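Local coordinates for protein glycerol dehydrogenase (Bacillus coagulans, PDB 6CSJ) that catalyses NAD-dependent oxidation of glycerol and probably related polyols, and in this double mutant has acquired D-lactate dehydrogenase activity, at residues K70-I73 / E74-C77; H268-H271 / G272-V275; R323-A326 / E327-A331; P15-L18 / S19-S22; L202-L205 / C206-Q210. The protein carries 2 engineered substitutions. All coordinates share one frame; numbering follows the deposited sequence.

Interaction 1. Residues K70-I73 / E74-C77; sequences KPEI and ERLC
A bend at chi2 of Glu-72 (66°) and another at chi3 of Arg-75 (78°) fold the two chains into one another's reach, after each has left its backbone with CG anti to N. The side chains then run next to each other in the same direction, one turn apart along the helix. The guanidinium grips the carboxylate side-on with two nitrogens. Arg-75 NE gives its hydrogen to Glu-72 OE1 at 2.9 Å, with that oxygen lying in the guanidinium plane, while Arg-75 NH2 meets Glu-72 OE2 at 2.8 Å on the syn side. The fit is not coplanar, since the two flat groups are turned 40° against each other and NE meets OE1 from above the carboxylate plane. This is the i to i+3 salt bridge of a helix surface, and its pair of bonds fixes the rotation of both groups. Behind it, Leu-76 CD1 comes within 3.7 Å of Glu-72 OE2. On the buried flank, Ile-73 CG2 lies 4.1 Å from Cys-77 SG, one helical turn on.

Beyond the turn, Glu-72 OE2 also accepts from Gly-65 N and Arg-75 NH2 reaches Leu-63 O, tying the salt bridge to the end of strand 59-63. Ile-73, Leu-76 and Cys-77 pack on helix 94-106, with Ile-73 also touching strand 127-131.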
loop_
_atom_site.group_PDB
_atom_site.type_symbol
_atom_site.label_atom_id
_atom_site.label_comp_id
_atom_site.label_asym_id
_atom_site.label_seq_id
_atom_site.Cartn_x
_atom_site.Cartn_y
_atom_site.Cartn_z
ATOM N N LYS A 70 -0.896 -13.155 -15.814
ATOM C CA LYS A 70 0.224 -13.652 -16.626
ATOM C C LYS A 70 0.025 -13.453 -18.142
ATOM O O LYS A 70 0.967 -13.042 -18.825
ATOM C CB LYS A 70 0.526 -15.123 -16.310
ATOM C CG LYS A 70 1.044 -15.353 -14.898
ATOM C CD LYS A 70 2.500 -14.934 -14.774
ATOM C CE LYS A 70 3.019 -15.265 -13.393
ATOM N NZ LYS A 70 4.482 -15.545 -13.333
ATOM N N PRO A 71 -1.193 -13.733 -18.670
ATOM C CA PRO A 71 -1.441 -13.439 -20.095
ATOM C C PRO A 71 -1.268 -11.968 -20.468
ATOM O O PRO A 71 -0.621 -11.656 -21.473
ATOM C CB PRO A 71 -2.895 -13.885 -20.297
ATOM C CG PRO A 71 -3.083 -14.960 -19.278
ATOM C CD PRO A 71 -2.295 -14.518 -18.084
ATOM N N GLU A 72 -1.833 -11.078 -19.656
ATOM C CA GLU A 72 -1.711 -9.633 -19.887
ATOM C C GLU A 72 -0.253 -9.158 -19.722
ATOM O O GLU A 72 0.204 -8.318 -20.493
ATOM C CB GLU A 72 -2.690 -8.866 -18.989
ATOM C CG GLU A 72 -2.702 -7.342 -19.142
ATOM C CD GLU A 72 -3.202 -6.822 -20.490
ATOM O OE1 GLU A 72 -3.627 -7.611 -21.348
ATOM O OE2 GLU A 72 -3.176 -5.587 -20.691
ATOM N N ILE A 73 0.480 -9.711 -18.759
ATOM C CA ILE A 73 1.914 -9.412 -18.613
ATOM C C ILE A 73 2.719 -9.878 -19.830
ATOM O O ILE A 73 3.585 -9.142 -20.317
ATOM C CB ILE A 73 2.504 -10.012 -17.305
ATOM C CG1 ILE A 73 1.936 -9.284 -16.081
ATOM C CG2 ILE A 73 4.040 -9.928 -17.276
ATOM C CD1 ILE A 73 2.023 -10.078 -14.790
ATOM N N GLU A 74 2.441 -11.092 -20.317
ATOM C CA GLU A 74 3.125 -11.616 -21.503
ATOM C C GLU A 74 2.817 -10.779 -22.757
ATOM O O GLU A 74 3.733 -10.460 -23.520
ATOM C CB GLU A 74 2.776 -13.095 -21.758
ATOM C CG GLU A 74 3.671 -13.790 -22.805
ATOM C CD GLU A 74 2.979 -14.968 -23.532
ATOM O OE1 GLU A 74 2.323 -15.738 -22.813
ATOM O OE2 GLU A 74 3.073 -15.104 -24.789
ATOM N N ARG A 75 1.544 -10.431 -22.956
ATOM C CA ARG A 75 1.119 -9.589 -24.088
ATOM C C ARG A 75 1.895 -8.265 -24.118
ATOM O O ARG A 75 2.433 -7.869 -25.159
ATOM C CB ARG A 75 -0.396 -9.336 -24.021
ATOM C CG ARG A 75 -0.994 -8.585 -25.210
ATOM C CD ARG A 75 -2.495 -8.355 -25.035
ATOM N NE ARG A 75 -2.805 -7.249 -24.107
ATOM C CZ ARG A 75 -2.722 -5.943 -24.401
ATOM N NH1 ARG A 75 -2.328 -5.526 -25.608
ATOM N NH2 ARG A 75 -3.021 -5.034 -23.476
ATOM N N LEU A 76 1.972 -7.604 -22.962
ATOM C CA LEU A 76 2.661 -6.311 -22.839
ATOM C C LEU A 76 4.184 -6.422 -22.953
ATOM O O LEU A 76 4.817 -5.533 -23.529
ATOM C CB LEU A 76 2.269 -5.609 -21.533
ATOM C CG LEU A 76 0.792 -5.210 -21.434
ATOM C CD1 LEU A 76 0.408 -4.900 -20.005
ATOM C CD2 LEU A 76 0.468 -4.032 -22.338
ATOM N N CYS A 77 4.767 -7.495 -22.412
ATOM C CA CYS A 77 6.200 -7.792 -22.633
ATOM C C CYS A 77 6.548 -7.898 -24.124
ATOM O O CYS A 77 7.569 -7.356 -24.560
ATOM C CB CYS A 77 6.619 -9.099 -21.954
ATOM S SG CYS A 77 6.787 -9.004 -20.163
#

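Interaction 2. Residues H268-H271 / G272-V275; sequences HMYH and GEKV
Lys-274 curls back over the residues that lead into its helix, meeting the carbonyls of Met-269, Tyr-270 and His-271 in passing. Its CB sits 3.7 Å from His-271 O. CG then lies against Met-269 CB at 4.0 Å, an aliphatic contact. The bends at chi3 (-64°) and chi4 return the chain toward the backbone, bringing CE to 3.5 Å from Met-269 O. The tip, NZ, hydrogen-bonds Met-269 O at 3.0 Å, approaching from above the carbonyl plane, and has a second acceptor in Thr-266 O. Shortened to an alanine, the residue would probably leave Met-269 O and Thr-266 O without their shared donor and the aliphatic contact on Met-269 CB unfilled.

Glu-273 works on the same residues from another direction. Its OE1 takes the N-H of Tyr-270 at 2.9 Å, on the anti side of the carboxylate and about 33° out of its plane. Because Tyr-270 is the N-cap and Glu-273 stands at N3, this is the side-chain-to-backbone half of a capping box. Met-269 CE touches the same oxygen at 3.4 Å, and the Tyr-270 ring runs alongside the carboxylate, their planes 27° apart. Arg-163 forms a salt bridge with OE2. His-271 touches Val-275 CG2 through CD2 and groups with His-254, His-257 and Asp-171, consistent with the metal-site region of this family.

Thus a carboxylate accepts a backbone N-H at the start of helix 271-285, while an ammonium group donates to carbonyls of the preceding loop, each charge matched to the polarity of what it meets.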
loop_
_atom_site.group_PDB
_atom_site.type_symbol
_atom_site.label_atom_id
_atom_site.label_comp_id
_atom_site.label_asym_id
_atom_site.label_seq_id
_atom_site.Cartn_x
_atom_site.Cartn_y
_atom_site.Cartn_z
ATOM N N HIS A 268 -16.178 -5.150 0.284
ATOM C CA HIS A 268 -16.391 -3.782 -0.209
ATOM C C HIS A 268 -15.481 -2.717 0.469
ATOM O O HIS A 268 -15.427 -1.583 0.004
ATOM C CB HIS A 268 -17.879 -3.394 -0.109
ATOM C CG HIS A 268 -18.303 -2.911 1.243
ATOM N ND1 HIS A 268 -18.583 -3.767 2.291
ATOM C CD2 HIS A 268 -18.507 -1.658 1.721
ATOM C CE1 HIS A 268 -18.945 -3.064 3.352
ATOM N NE2 HIS A 268 -18.903 -1.780 3.033
ATOM N N MET A 269 -14.802 -3.069 1.561
ATOM C CA MET A 269 -13.865 -2.159 2.225
ATOM C C MET A 269 -12.489 -2.256 1.580
ATOM O O MET A 269 -12.060 -3.335 1.171
ATOM C CB MET A 269 -13.726 -2.498 3.715
ATOM C CG MET A 269 -15.035 -2.534 4.496
ATOM S SD MET A 269 -15.987 -1.008 4.441
ATOM C CE MET A 269 -14.956 0.123 5.379
ATOM N N TYR A 270 -11.792 -1.129 1.508
ATOM C CA TYR A 270 -10.456 -1.094 0.921
ATOM C C TYR A 270 -9.406 -1.663 1.866
ATOM O O TYR A 270 -9.642 -1.837 3.055
ATOM C CB TYR A 270 -10.072 0.336 0.503
ATOM C CG TYR A 270 -11.002 0.956 -0.524
ATOM C CD1 TYR A 270 -11.357 0.269 -1.691
ATOM C CD2 TYR A 270 -11.507 2.234 -0.348
ATOM C CE1 TYR A 270 -12.213 0.835 -2.625
ATOM C CE2 TYR A 270 -12.346 2.815 -1.282
ATOM C CZ TYR A 270 -12.695 2.113 -2.422
ATOM O OH TYR A 270 -13.537 2.662 -3.356
ATOM N N HIS A 271 -8.242 -1.952 1.295
ATOM C CA HIS A 271 -7.110 -2.585 1.971
ATOM C C HIS A 271 -6.759 -1.872 3.278
ATOM O O HIS A 271 -6.777 -2.474 4.343
ATOM C CB HIS A 271 -5.915 -2.629 1.002
ATOM C CG HIS A 271 -4.734 -3.412 1.493
ATOM N ND1 HIS A 271 -4.476 -4.706 1.086
ATOM C CD2 HIS A 271 -3.707 -3.059 2.309
ATOM C CE1 HIS A 271 -3.358 -5.127 1.656
ATOM N NE2 HIS A 271 -2.875 -4.148 2.399
ATOM N N GLY A 272 -6.489 -0.578 3.199
ATOM C CA GLY A 272 -6.022 0.190 4.360
ATOM C C GLY A 272 -7.067 0.419 5.442
ATOM O O GLY A 272 -6.728 0.572 6.624
ATOM N N GLU A 273 -8.334 0.444 5.044
ATOM C CA GLU A 273 -9.447 0.521 5.990
ATOM C C GLU A 273 -9.472 -0.721 6.881
ATOM O O GLU A 273 -9.615 -0.619 8.098
ATOM C CB GLU A 273 -10.780 0.689 5.248
ATOM C CG GLU A 273 -10.895 2.031 4.523
ATOM C CD GLU A 273 -12.111 2.150 3.613
ATOM O OE1 GLU A 273 -12.610 1.122 3.098
ATOM O OE2 GLU A 273 -12.555 3.298 3.392
ATOM N N LYS A 274 -9.294 -1.893 6.276
ATOM C CA LYS A 274 -9.218 -3.139 7.035
ATOM C C LYS A 274 -7.928 -3.247 7.854
ATOM O O LYS A 274 -7.956 -3.781 8.967
ATOM C CB LYS A 274 -9.402 -4.353 6.128
ATOM C CG LYS A 274 -10.848 -4.494 5.652
ATOM C CD LYS A 274 -11.054 -5.643 4.667
ATOM C CE LYS A 274 -10.286 -5.443 3.370
ATOM N NZ LYS A 274 -11.057 -5.947 2.204
ATOM N N VAL A 275 -6.819 -2.743 7.316
ATOM C CA VAL A 275 -5.556 -2.706 8.057
ATOM C C VAL A 275 -5.677 -1.812 9.302
ATOM O O VAL A 275 -5.089 -2.127 10.338
ATOM C CB VAL A 275 -4.366 -2.283 7.148
ATOM C CG1 VAL A 275 -3.107 -1.968 7.948
ATOM C CG2 VAL A 275 -4.061 -3.386 6.150
#

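Interaction 3. Residues R323-A326 / E327-A331; sequences RKVA and ELSCA
Ser-329 binds Val-325 O twice. Ser-329 OG lies 2.7 Å from Val-325 O, and Ser-329 N donates to the same oxygen at 3.0 Å, the two donors arriving from opposite faces of the carbonyl plane. OG stands 37° above that plane, placed there by a chi1 of -55° that sets it beside the backbone N and turns it back along the helix. A serine hydroxyl can in this way bond to the carbonyl four residues earlier, and here OG has a further, weak bond with Ala-255 O. Losing the hydroxyl to an alanine is likely to leave Val-325 O with the amide alone and open a small gap where OG now sits.

The regular ladder leads up to this grip, with Leu-328 N on Lys-324 O at 2.8 Å as its straight example. It fades at Cys-330, the first residue to quit helical angles, whose N makes a weak bond of 3.1 Å to Ala-326 O. The segments therefore lie at the C-terminal end of helix 319-329, in the all-helical domain that follows the nucleotide-binding part of iron-containing alcohol dehydrogenases. Ala-331 N closes a tighter turn there on Leu-328 O at 3.3 Å.

Outward from the backbone, Glu-327 folds over the C=O of Arg-323, its CD 3.6 Å from Arg-323 O. The guanidinium of Arg-323 is occupied by Asp-346 and Glu-319 and lies against the ring of Tyr-349. Helix 345-365 covers Val-325, Ala-326 and Ser-329 through Ile-352, Tyr-349 and Val-348, whereas Leu-328 touches Thr-261 and Val-262 of a loop.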
loop_
_atom_site.group_PDB
_atom_site.type_symbol
_atom_site.label_atom_id
_atom_site.label_comp_id
_atom_site.label_asym_id
_atom_site.label_seq_id
_atom_site.Cartn_x
_atom_site.Cartn_y
_atom_site.Cartn_z
ATOM N N ARG A 323 -14.002 -17.292 14.222
ATOM C CA ARG A 323 -12.986 -18.348 14.412
ATOM C C ARG A 323 -12.208 -18.595 13.122
ATOM O O ARG A 323 -10.984 -18.753 13.155
ATOM C CB ARG A 323 -13.613 -19.681 14.848
ATOM C CG ARG A 323 -14.269 -19.691 16.212
ATOM C CD ARG A 323 -13.339 -20.100 17.326
ATOM N NE ARG A 323 -13.913 -19.739 18.626
ATOM C CZ ARG A 323 -13.226 -19.518 19.750
ATOM N NH1 ARG A 323 -11.890 -19.613 19.785
ATOM N NH2 ARG A 323 -13.889 -19.189 20.854
ATOM N N LYS A 324 -12.923 -18.656 11.996
ATOM C CA LYS A 324 -12.281 -18.866 10.691
ATOM C C LYS A 324 -11.345 -17.701 10.345
ATOM O O LYS A 324 -10.234 -17.927 9.831
ATOM C CB LYS A 324 -13.310 -19.073 9.578
ATOM C CG LYS A 324 -14.086 -20.381 9.629
ATOM C CD LYS A 324 -15.255 -20.319 8.637
ATOM C CE LYS A 324 -16.392 -21.305 8.946
ATOM N NZ LYS A 324 -15.944 -22.692 8.660
ATOM N N VAL A 325 -11.786 -16.474 10.647
ATOM C CA VAL A 325 -10.933 -15.284 10.495
ATOM C C VAL A 325 -9.621 -15.453 11.280
ATOM O O VAL A 325 -8.533 -15.225 10.745
ATOM C CB VAL A 325 -11.652 -13.986 10.950
ATOM C CG1 VAL A 325 -10.692 -12.804 10.980
ATOM C CG2 VAL A 325 -12.842 -13.657 10.050
ATOM N N ALA A 326 -9.740 -15.865 12.538
ATOM C CA ALA A 326 -8.585 -16.091 13.398
ATOM C C ALA A 326 -7.684 -17.218 12.903
ATOM O O ALA A 326 -6.454 -17.092 12.936
ATOM C CB ALA A 326 -9.045 -16.378 14.824
ATOM N N GLU A 327 -8.300 -18.314 12.459
ATOM C CA GLU A 327 -7.554 -19.463 11.910
ATOM C C GLU A 327 -6.781 -19.073 10.660
ATOM O O GLU A 327 -5.582 -19.373 10.560
ATOM C CB GLU A 327 -8.469 -20.671 11.646
ATOM C CG GLU A 327 -8.469 -21.707 12.779
ATOM C CD GLU A 327 -9.863 -22.168 13.196
ATOM O OE1 GLU A 327 -10.702 -22.451 12.306
ATOM O OE2 GLU A 327 -10.111 -22.246 14.423
ATOM N N LEU A 328 -7.438 -18.365 9.737
ATOM C CA LEU A 328 -6.764 -17.903 8.521
ATOM C C LEU A 328 -5.640 -16.906 8.836
ATOM O O LEU A 328 -4.590 -16.941 8.181
ATOM C CB LEU A 328 -7.767 -17.317 7.510
ATOM C CG LEU A 328 -7.253 -16.945 6.103
ATOM C CD1 LEU A 328 -6.488 -18.055 5.403
ATOM C CD2 LEU A 328 -8.448 -16.515 5.250
ATOM N N SER A 329 -5.847 -16.048 9.837
ATOM C CA SER A 329 -4.804 -15.102 10.281
ATOM C C SER A 329 -3.556 -15.816 10.797
ATOM O O SER A 329 -2.458 -15.288 10.676
ATOM C CB SER A 329 -5.329 -14.166 11.377
ATOM O OG SER A 329 -6.493 -13.468 10.981
ATOM N N CYS A 330 -3.744 -17.006 11.379
ATOM C CA CYS A 330 -2.659 -17.828 11.937
ATOM C C CYS A 330 -2.144 -18.960 11.027
ATOM O O CYS A 330 -1.396 -19.820 11.499
ATOM C CB CYS A 330 -3.110 -18.420 13.276
ATOM S SG CYS A 330 -3.518 -17.173 14.518
ATOM N N ALA A 331 -2.508 -18.956 9.738
ATOM C CA ALA A 331 -2.007 -19.957 8.776
ATOM C C ALA A 331 -0.491 -20.019 8.751
ATOM O O ALA A 331 0.160 -19.017 8.992
ATOM C CB ALA A 331 -2.532 -19.669 7.367
#

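Interaction 4. Residues P15-L18 / S19-S22; sequences PDEL and SRLS
Ser-19 and Asp-16 open the backbone bonding of this turn, in which three amides each donate to the carbonyl three residues back. Ser-19 N meets Asp-16 O at 3.2 Å, Arg-20 N meets Glu-17 O at 3.0 Å, and Leu-21 N meets Leu-18 O at 3.1 Å. All three donors stand well above their carbonyl planes, the skewed geometry of a 3-10 turn leading into an alpha-helix.

Among side-chain bonds, Ser-19 OG gives Asp-16 O a second donor at 2.7 Å, nearly in line with the C=O. Its chi1 of 80° puts the hydroxyl between the backbone N and the carbonyl carbon.

In the salt bridge, Arg-20 NH1 reaches Glu-17 OE1 at 2.9 Å, a weak hydrogen bond because the angle at the hydrogen is only 125°. The side chains cross at an angle, carboxylate and guanidinium planes 29° apart, and Ser-19 OG lies over the centre of one guanidinium face. Glu-17 OE1 is held more firmly by the hydroxyl of Tyr-24.

The turn joins strand 10-14 to helix 21-28 at the edge of the parallel sheet. Asp-153, ending the adjacent strand 149-153, accepts the amides of Asp-16 and Leu-18, while Leu-18 packs on Val-44 and Thr-47 of helix 38-51.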
loop_
_atom_site.group_PDB
_atom_site.type_symbol
_atom_site.label_atom_id
_atom_site.label_comp_id
_atom_site.label_asym_id
_atom_site.label_seq_id
_atom_site.Cartn_x
_atom_site.Cartn_y
_atom_site.Cartn_z
ATOM N N PRO A 15 3.520 18.547 -7.364
ATOM C CA PRO A 15 2.360 18.753 -8.239
ATOM C C PRO A 15 2.765 18.785 -9.716
ATOM O O PRO A 15 3.829 19.341 -10.056
ATOM C CB PRO A 15 1.783 20.101 -7.774
ATOM C CG PRO A 15 2.907 20.807 -7.121
ATOM C CD PRO A 15 3.961 19.800 -6.720
ATOM N N ASP A 16 1.959 18.136 -10.565
ATOM C CA ASP A 16 2.154 18.131 -12.023
ATOM C C ASP A 16 3.463 17.440 -12.489
ATOM O O ASP A 16 4.008 17.761 -13.547
ATOM C CB ASP A 16 2.043 19.578 -12.552
ATOM C CG ASP A 16 1.475 19.670 -13.971
ATOM O OD1 ASP A 16 0.967 18.672 -14.545
ATOM O OD2 ASP A 16 1.543 20.787 -14.518
ATOM N N GLU A 17 3.938 16.483 -11.697
ATOM C CA GLU A 17 5.127 15.663 -12.017
ATOM C C GLU A 17 5.028 14.857 -13.328
ATOM O O GLU A 17 6.046 14.647 -14.001
ATOM C CB GLU A 17 5.425 14.700 -10.854
ATOM C CG GLU A 17 6.753 14.809 -10.114
ATOM C CD GLU A 17 7.473 16.124 -10.222
ATOM O OE1 GLU A 17 8.344 16.234 -11.116
ATOM O OE2 GLU A 17 7.214 17.028 -9.404
ATOM N N LEU A 18 3.828 14.406 -13.697
ATOM C CA LEU A 18 3.632 13.682 -14.967
ATOM C C LEU A 18 3.960 14.542 -16.198
ATOM O O LEU A 18 4.318 13.996 -17.243
ATOM C CB LEU A 18 2.206 13.120 -15.086
ATOM C CG LEU A 18 1.849 11.943 -14.166
ATOM C CD1 LEU A 18 0.408 11.510 -14.365
ATOM C CD2 LEU A 18 2.782 10.759 -14.355
ATOM N N SER A 19 3.854 15.868 -16.070
ATOM C CA SER A 19 4.239 16.789 -17.142
ATOM C C SER A 19 5.747 16.780 -17.400
ATOM O O SER A 19 6.177 17.272 -18.429
ATOM C CB SER A 19 3.787 18.226 -16.833
ATOM O OG SER A 19 4.685 18.851 -15.922
ATOM N N ARG A 20 6.538 16.254 -16.463
ATOM C CA ARG A 20 7.979 16.046 -16.653
ATOM C C ARG A 20 8.338 14.560 -16.801
ATOM O O ARG A 20 9.510 14.186 -16.620
ATOM C CB ARG A 20 8.764 16.648 -15.472
ATOM C CG ARG A 20 8.741 18.165 -15.409
ATOM C CD ARG A 20 9.283 18.703 -14.087
ATOM N NE ARG A 20 8.445 19.804 -13.577
ATOM C CZ ARG A 20 7.406 19.699 -12.736
ATOM N NH1 ARG A 20 7.005 18.538 -12.254
ATOM N NH2 ARG A 20 6.744 20.796 -12.389
ATOM N N LEU A 21 7.365 13.715 -17.163
ATOM C CA LEU A 21 7.609 12.274 -17.254
ATOM C C LEU A 21 8.753 11.953 -18.212
ATOM O O LEU A 21 9.590 11.097 -17.904
ATOM C CB LEU A 21 6.348 11.513 -17.670
ATOM C CG LEU A 21 6.476 9.986 -17.818
ATOM C CD1 LEU A 21 7.036 9.343 -16.548
ATOM C CD2 LEU A 21 5.133 9.370 -18.170
ATOM N N SER A 22 8.785 12.650 -19.352
ATOM C CA SER A 22 9.842 12.482 -20.358
ATOM C C SER A 22 11.233 12.786 -19.821
ATOM O O SER A 22 12.184 12.114 -20.184
ATOM C CB SER A 22 9.563 13.334 -21.607
ATOM O OG SER A 22 9.702 14.711 -21.347
#

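Interaction 5. Residues L202-L205 / C206-Q210; sequences LAKL and CYDTQ
The carboxylate of Asp-208 and the ring of Tyr-207 both lie near the ammonium group of Lys-204. Lys-204 NZ comes to the carboxylate at OD1, 3.0 Å away, and uses the syn lone pair of that oxygen in a salt bridge. The other oxygen, OD2, lies against the lysine chain, 3.5 Å from Lys-204 CE. Toward the ring of Tyr-207 the same NZ is oblique, 4.4 Å from CD2. Another ring, that of Tyr-176, takes the ammonium in a cation-pi contact, and Phe-177 meets Tyr-207 edge-to-face, while the phenol OH bonds Glu-295.

Two torsions bring the charges together across one turn: Lys-204 bends at chi2 (58°), and Asp-208 has a chi1 of -69°, which places CG beside its own N. Beneath the salt bridge, Asp-208 N bonds Lys-204 O almost straight, at 178°, so side chains and backbone join the same two residues.

One residue further on, Thr-209 doubles the bond to its carbonyl. Thr-209 N reaches Leu-205 O at 2.9 Å, and Thr-209 OG1 meets that oxygen at 2.7 Å, from opposite faces of the carbonyl plane, and Leu-205 CG leans on OG1 at 3.9 Å. Cys-206, on another flank, packs on Ala-172 and Leu-240.

The salt bridge is the classic i to i+4 lysine-aspartate pair of an alpha-helix. It lies on helix 197-221, one of the bundled helices that make up the C-terminal domain of this dehydrogenase family.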
loop_
_atom_site.group_PDB
_atom_site.type_symbol
_atom_site.label_atom_id
_atom_site.label_comp_id
_atom_site.label_asym_id
_atom_site.label_seq_id
_atom_site.Cartn_x
_atom_site.Cartn_y
_atom_site.Cartn_z
ATOM N N LEU A 202 11.954 5.515 10.011
ATOM C CA LEU A 202 10.992 5.895 8.967
ATOM C C LEU A 202 9.565 5.412 9.287
ATOM O O LEU A 202 8.594 6.127 9.032
ATOM C CB LEU A 202 11.445 5.400 7.586
ATOM C CG LEU A 202 12.721 6.064 7.043
ATOM C CD1 LEU A 202 13.151 5.444 5.730
ATOM C CD2 LEU A 202 12.562 7.566 6.843
ATOM N N ALA A 203 9.450 4.215 9.858
ATOM C CA ALA A 203 8.164 3.697 10.326
ATOM C C ALA A 203 7.557 4.568 11.441
ATOM O O ALA A 203 6.358 4.845 11.445
ATOM C CB ALA A 203 8.330 2.265 10.808
ATOM N N LYS A 204 8.399 4.989 12.377
ATOM C CA LYS A 204 7.988 5.865 13.488
ATOM C C LYS A 204 7.539 7.241 12.956
ATOM O O LYS A 204 6.475 7.750 13.333
ATOM C CB LYS A 204 9.140 5.965 14.523
ATOM C CG LYS A 204 8.985 6.920 15.704
ATOM C CD LYS A 204 7.769 6.636 16.557
ATOM C CE LYS A 204 7.613 7.637 17.695
ATOM N NZ LYS A 204 6.194 7.642 18.166
ATOM N N LEU A 205 8.330 7.823 12.057
ATOM C CA LEU A 205 7.942 9.084 11.414
ATOM C C LEU A 205 6.623 8.941 10.649
ATOM O O LEU A 205 5.817 9.868 10.636
ATOM C CB LEU A 205 9.039 9.587 10.484
ATOM C CG LEU A 205 8.781 10.923 9.772
ATOM C CD1 LEU A 205 8.728 12.096 10.748
ATOM C CD2 LEU A 205 9.850 11.134 8.710
ATOM N N CYS A 206 6.414 7.785 10.022
ATOM C CA CYS A 206 5.168 7.500 9.325
ATOM C C CYS A 206 3.980 7.662 10.270
ATOM O O CYS A 206 3.077 8.442 9.982
ATOM C CB CYS A 206 5.184 6.093 8.697
ATOM S SG CYS A 206 3.649 5.656 7.837
ATOM N N TYR A 207 4.016 6.955 11.402
ATOM C CA TYR A 207 2.960 7.024 12.423
ATOM C C TYR A 207 2.733 8.451 12.938
ATOM O O TYR A 207 1.604 8.939 12.950
ATOM C CB TYR A 207 3.272 6.095 13.621
ATOM C CG TYR A 207 2.225 6.188 14.716
ATOM C CD1 TYR A 207 0.955 5.627 14.545
ATOM C CD2 TYR A 207 2.478 6.897 15.891
ATOM C CE1 TYR A 207 -0.011 5.733 15.528
ATOM C CE2 TYR A 207 1.507 7.013 16.887
ATOM C CZ TYR A 207 0.269 6.434 16.700
ATOM O OH TYR A 207 -0.679 6.564 17.675
ATOM N N ASP A 208 3.810 9.097 13.363
ATOM C CA ASP A 208 3.755 10.475 13.859
ATOM C C ASP A 208 3.135 11.445 12.851
ATOM O O ASP A 208 2.378 12.338 13.245
ATOM C CB ASP A 208 5.153 10.983 14.219
ATOM C CG ASP A 208 5.746 10.290 15.435
ATOM O OD1 ASP A 208 5.023 9.592 16.159
ATOM O OD2 ASP A 208 6.963 10.450 15.666
ATOM N N THR A 209 3.465 11.268 11.573
ATOM C CA THR A 209 2.924 12.105 10.501
ATOM C C THR A 209 1.412 11.891 10.337
ATOM O O THR A 209 0.681 12.853 10.138
ATOM C CB THR A 209 3.654 11.870 9.148
ATOM O OG1 THR A 209 5.066 12.071 9.311
ATOM C CG2 THR A 209 3.152 12.814 8.079
ATOM N N GLN A 210 0.941 10.651 10.460
ATOM C CA GLN A 210 -0.503 10.392 10.399
ATOM C C GLN A 210 -1.241 11.138 11.510
ATOM O O GLN A 210 -2.226 11.825 11.236
ATOM C CB GLN A 210 -0.829 8.895 10.485
ATOM C CG GLN A 210 -0.249 8.028 9.377
ATOM C CD GLN A 210 -0.652 8.470 7.977
ATOM O OE1 GLN A 210 -1.781 8.925 7.764
ATOM N NE2 GLN A 210 0.267 8.330 7.016
#

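Overall arrangement
All five contacts are local, between residues a few positions apart along the chain, and none touches another. Interactions 1 and 4 belong to the parallel-sheet part, interactions 2, 3 and 5 to the helices of the rest. The centre of interaction 2 is the deepest, about 11 Å from the chain centre; within it a glutamate caps the helix start and a lysine binds a loop carbonyl. Interaction 5 follows at about 15 Å, with 1, 3 and 4 about 22 to 23 Å out; all are partly buried. Interactions 1 and 5 add salt bridges within a continuous helix; interaction 4 has one too, with a weak hydrogen bond, at a turn before a helix. Interactions 3, 4 and 5 share a hydroxyl folded onto a carbonyl.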